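Local coordinates for mandelate racemase/muconate lactonizing protein (PDB 3VC5) that probably dehydrates D-glucarate to 5-dehydro-4-deoxy-D-glucarate as a magnesium-dependent member of the enolase superfamily, at residues L343-A355 / A388-E400. Numbering follows the deposited sequence.
Sequences LGISLAAMTHLAA and AVPVPDGPGLGVE
His352 reaches from helix 344-355 into the bend of segment 388-400 and donates a hydrogen bond from NE2 to Leu397 O, 2.9 Å away. The oxygen lies near the ring plane, but the nitrogen stands above the plane of the carbonyl and the N-H...O angle is 148°, a bent bond. A chi1 of -75° sets CG beside the backbone N, and the ring extends between Val391 and Pro392 on one part of the chain, with Val391 CG1 3.7 Å from CE1, and the turn at Gly396 and Leu397 on the other, with Gly396 O 3.6 Å from CE1. Histidine suits this place because NE2 donates while ND1 accepts from the backbone N of Ala151, two roles a neutral imidazole can fill at once.

Packing is close nearer the helix start. Ala348, small enough to admit the type II' turn 395-398, puts CB 4.0 Å from both Leu397 CB and Val399 CG1, while Leu397 CD2 lies 3.9 Å from Ala349 CA. Gly396 and Gly398 suit the turn, since both have positive phi. One turn on, Thr351 offers its methyl to the strand: CG2, anti to the backbone N, lies 3.7 Å from Val389 O, whereas OG1 bonds to Leu347 O and to Tyr164. The outer side is looser: the side chains of Asp393 and Pro395, both solvent-exposed, start out away from the helix, and Asp393 is poorly ordered.

With an alanine in place of His352, Leu397 O would probably lose this donor and a gap would open beside Val391 and Pro392. Apolar packing thus chiefly joins the helix following strand 334-337 to the chain leaving strand 388-390 of the barrel domain; the single hydrogen bond between the segments adds direction, and Asp140 and the backbone of Arg148 and Val150 also hold the turn.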
loop_
_atom_site.group_PDB
_atom_site.type_symbol
_atom_site.label_atom_id
_atom_site.label_comp_id
_atom_site.label_asym_id
_atom_site.label_seq_id
_atom_site.Cartn_x
_atom_site.Cartn_y
_atom_site.Cartn_z
ATOM N N LEU A 343 17.153 -7.919 17.818
ATOM C CA LEU A 343 17.465 -6.966 18.878
ATOM C C LEU A 343 16.473 -5.791 18.879
ATOM O O LEU A 343 15.368 -5.879 18.293
ATOM C CB LEU A 343 18.922 -6.504 18.712
ATOM C CG LEU A 343 19.933 -7.646 18.709
ATOM C CD1 LEU A 343 21.326 -7.055 18.483
ATOM C CD2 LEU A 343 19.881 -8.413 20.039
ATOM N N GLY A 344 16.822 -4.711 19.571
ATOM C CA GLY A 344 15.859 -3.658 19.841
ATOM C C GLY A 344 15.567 -2.725 18.663
ATOM O O GLY A 344 14.539 -2.057 18.640
ATOM N N ILE A 345 16.470 -2.661 17.688
ATOM C CA ILE A 345 16.197 -1.846 16.494
ATOM C C ILE A 345 15.051 -2.513 15.735
ATOM O O ILE A 345 14.045 -1.869 15.403
ATOM C CB ILE A 345 17.443 -1.699 15.622
ATOM C CG1 ILE A 345 18.493 -0.865 16.377
ATOM C CG2 ILE A 345 17.068 -1.083 14.228
ATOM C CD1 ILE A 345 19.913 -1.070 15.809
ATOM N N SER A 346 15.177 -3.819 15.523
ATOM C CA SER A 346 14.091 -4.608 14.892
ATOM C C SER A 346 12.820 -4.523 15.745
ATOM O O SER A 346 11.735 -4.343 15.207
ATOM C CB SER A 346 14.486 -6.070 14.715
ATOM O OG SER A 346 15.354 -6.159 13.606
ATOM N N LEU A 347 12.946 -4.624 17.071
ATOM C CA LEU A 347 11.729 -4.561 17.922
ATOM C C LEU A 347 11.039 -3.204 17.788
ATOM O O LEU A 347 9.795 -3.142 17.672
ATOM C CB LEU A 347 12.030 -4.814 19.405
ATOM C CG LEU A 347 10.782 -4.930 20.309
ATOM C CD1 LEU A 347 9.837 -6.037 19.894
ATOM C CD2 LEU A 347 11.216 -5.139 21.756
ATOM N N ALA A 348 11.820 -2.117 17.727
ATOM C CA ALA A 348 11.221 -0.771 17.580
ATOM C C ALA A 348 10.504 -0.716 16.216
ATOM O O ALA A 348 9.366 -0.254 16.119
ATOM C CB ALA A 348 12.273 0.301 17.649
ATOM N N ALA A 349 11.182 -1.209 15.172
ATOM C CA ALA A 349 10.601 -1.156 13.823
ATOM C C ALA A 349 9.308 -1.987 13.734
ATOM O O ALA A 349 8.305 -1.527 13.181
ATOM C CB ALA A 349 11.602 -1.598 12.804
ATOM N N MET A 350 9.345 -3.199 14.289
ATOM C CA MET A 350 8.170 -4.059 14.364
ATOM C C MET A 350 7.012 -3.363 15.027
ATOM O O MET A 350 5.853 -3.469 14.595
ATOM C CB MET A 350 8.490 -5.386 15.081
ATOM C CG MET A 350 9.507 -6.249 14.320
ATOM S SD MET A 350 10.382 -7.418 15.415
ATOM C CE MET A 350 9.146 -8.667 15.650
ATOM N N THR A 351 7.327 -2.670 16.111
ATOM C CA THR A 351 6.312 -2.047 16.939
ATOM C C THR A 351 5.676 -0.827 16.257
ATOM O O THR A 351 4.458 -0.679 16.270
ATOM C CB THR A 351 6.908 -1.701 18.319
ATOM O OG1 THR A 351 7.336 -2.926 18.944
ATOM C CG2 THR A 351 5.886 -0.978 19.215
ATOM N N HIS A 352 6.488 0.033 15.644
ATOM C CA HIS A 352 5.921 1.162 14.911
ATOM C C HIS A 352 5.070 0.671 13.748
ATOM O O HIS A 352 3.987 1.224 13.491
ATOM C CB HIS A 352 7.029 2.117 14.379
ATOM C CG HIS A 352 7.629 2.973 15.443
ATOM N ND1 HIS A 352 7.102 4.202 15.784
ATOM C CD2 HIS A 352 8.731 2.800 16.218
ATOM C CE1 HIS A 352 7.839 4.735 16.749
ATOM N NE2 HIS A 352 8.830 3.907 17.031
ATOM N N LEU A 353 5.558 -0.347 13.034
ATOM C CA LEU A 353 4.791 -0.868 11.894
ATOM C C LEU A 353 3.439 -1.411 12.384
ATOM O O LEU A 353 2.363 -1.052 11.861
ATOM C CB LEU A 353 5.581 -1.975 11.179
ATOM C CG LEU A 353 4.813 -2.783 10.109
ATOM C CD1 LEU A 353 4.330 -1.884 8.945
ATOM C CD2 LEU A 353 5.707 -3.912 9.603
ATOM N N ALA A 354 3.472 -2.296 13.381
ATOM C CA ALA A 354 2.204 -2.868 13.871
ATOM C C ALA A 354 1.275 -1.795 14.469
ATOM O O ALA A 354 0.054 -1.863 14.289
ATOM C CB ALA A 354 2.464 -3.972 14.895
ATOM N N ALA A 355 1.835 -0.829 15.208
ATOM C CA ALA A 355 0.995 0.190 15.844
ATOM C C ALA A 355 0.228 1.041 14.832
ATOM O O ALA A 355 -0.880 1.514 15.121
ATOM C CB ALA A 355 1.852 1.114 16.772
ATOM N N ALA A 388 2.434 -6.389 25.894
ATOM C CA ALA A 388 2.451 -5.478 24.751
ATOM C C ALA A 388 3.573 -4.440 24.890
ATOM O O ALA A 388 3.941 -4.044 25.996
ATOM C CB ALA A 388 1.109 -4.778 24.626
ATOM N N VAL A 389 4.093 -3.986 23.764
ATOM C CA VAL A 389 5.119 -2.938 23.763
ATOM C C VAL A 389 4.474 -1.598 23.430
ATOM O O VAL A 389 3.947 -1.393 22.326
ATOM C CB VAL A 389 6.223 -3.246 22.738
ATOM C CG1 VAL A 389 7.248 -2.086 22.672
ATOM C CG2 VAL A 389 6.904 -4.573 23.066
ATOM N N PRO A 390 4.475 -0.674 24.393
ATOM C CA PRO A 390 3.967 0.643 24.060
ATOM C C PRO A 390 4.814 1.309 22.957
ATOM O O PRO A 390 6.045 1.169 22.938
ATOM C CB PRO A 390 4.081 1.408 25.401
ATOM C CG PRO A 390 4.126 0.343 26.477
ATOM C CD PRO A 390 4.904 -0.784 25.810
ATOM N N VAL A 391 4.158 1.989 22.018
ATOM C CA VAL A 391 4.905 2.704 20.980
ATOM C C VAL A 391 5.866 3.702 21.618
ATOM O O VAL A 391 5.445 4.531 22.440
ATOM C CB VAL A 391 3.998 3.477 20.013
ATOM C CG1 VAL A 391 4.868 4.212 18.959
ATOM C CG2 VAL A 391 2.997 2.546 19.360
ATOM N N PRO A 392 7.154 3.646 21.250
ATOM C CA PRO A 392 8.096 4.582 21.889
ATOM C C PRO A 392 7.679 6.028 21.646
ATOM O O PRO A 392 7.035 6.329 20.633
ATOM C CB PRO A 392 9.423 4.281 21.192
ATOM C CG PRO A 392 9.297 2.837 20.768
ATOM C CD PRO A 392 7.833 2.623 20.443
ATOM N N ASP A 393 8.029 6.920 22.569
ATOM C CA ASP A 393 7.588 8.305 22.435
ATOM C C ASP A 393 8.577 9.187 21.673
ATOM O O ASP A 393 8.165 10.081 20.934
ATOM C CB ASP A 393 7.166 8.912 23.787
ATOM C CG ASP A 393 8.160 8.639 24.896
ATOM O OD1 ASP A 393 7.721 8.316 26.023
ATOM O OD2 ASP A 393 9.376 8.757 24.647
ATOM N N GLY A 394 9.872 8.920 21.819
ATOM C CA GLY A 394 10.873 9.734 21.130
ATOM C C GLY A 394 10.593 9.848 19.640
ATOM O O GLY A 394 9.727 9.131 19.102
ATOM N N PRO A 395 11.307 10.765 18.959
ATOM C CA PRO A 395 11.261 10.919 17.499
ATOM C C PRO A 395 11.920 9.728 16.813
ATOM O O PRO A 395 12.750 9.046 17.417
ATOM C CB PRO A 395 12.128 12.153 17.241
ATOM C CG PRO A 395 12.985 12.279 18.453
ATOM C CD PRO A 395 12.116 11.817 19.594
ATOM N N GLY A 396 11.567 9.479 15.557
ATOM C CA GLY A 396 12.155 8.359 14.840
ATOM C C GLY A 396 11.700 7.051 15.456
ATOM O O GLY A 396 10.541 6.921 15.869
ATOM N N LEU A 397 12.585 6.061 15.494
ATOM C CA LEU A 397 12.240 4.766 16.090
ATOM C C LEU A 397 12.082 4.860 17.602
ATOM O O LEU A 397 11.458 3.996 18.224
ATOM C CB LEU A 397 13.297 3.711 15.739
ATOM C CG LEU A 397 13.328 3.225 14.287
ATOM C CD1 LEU A 397 14.602 2.397 14.052
ATOM C CD2 LEU A 397 12.046 2.427 13.940
ATOM N N GLY A 398 12.658 5.896 18.188
ATOM C CA GLY A 398 12.575 6.112 19.647
ATOM C C GLY A 398 13.631 5.307 20.393
ATOM O O GLY A 398 13.499 5.065 21.594
ATOM N N VAL A 399 14.680 4.864 19.690
ATOM C CA VAL A 399 15.783 4.152 20.357
ATOM C C VAL A 399 17.108 4.853 20.150
ATOM O O VAL A 399 17.270 5.631 19.215
ATOM C CB VAL A 399 15.908 2.670 19.906
ATOM C CG1 VAL A 399 14.675 1.875 20.367
ATOM C CG2 VAL A 399 16.152 2.545 18.374
ATOM N N GLU A 400 18.064 4.577 21.029
ATOM C CA GLU A 400 19.359 5.225 20.956
ATOM C C GLU A 400 20.399 4.122 20.913
ATOM O O GLU A 400 20.420 3.270 21.791
ATOM C CB GLU A 400 19.602 6.111 22.199
ATOM C CG GLU A 400 20.879 6.924 22.110
ATOM C CD GLU A 400 21.208 7.660 23.407
ATOM O OE1 GLU A 400 20.283 7.926 24.210
ATOM O OE2 GLU A 400 22.400 7.971 23.620
#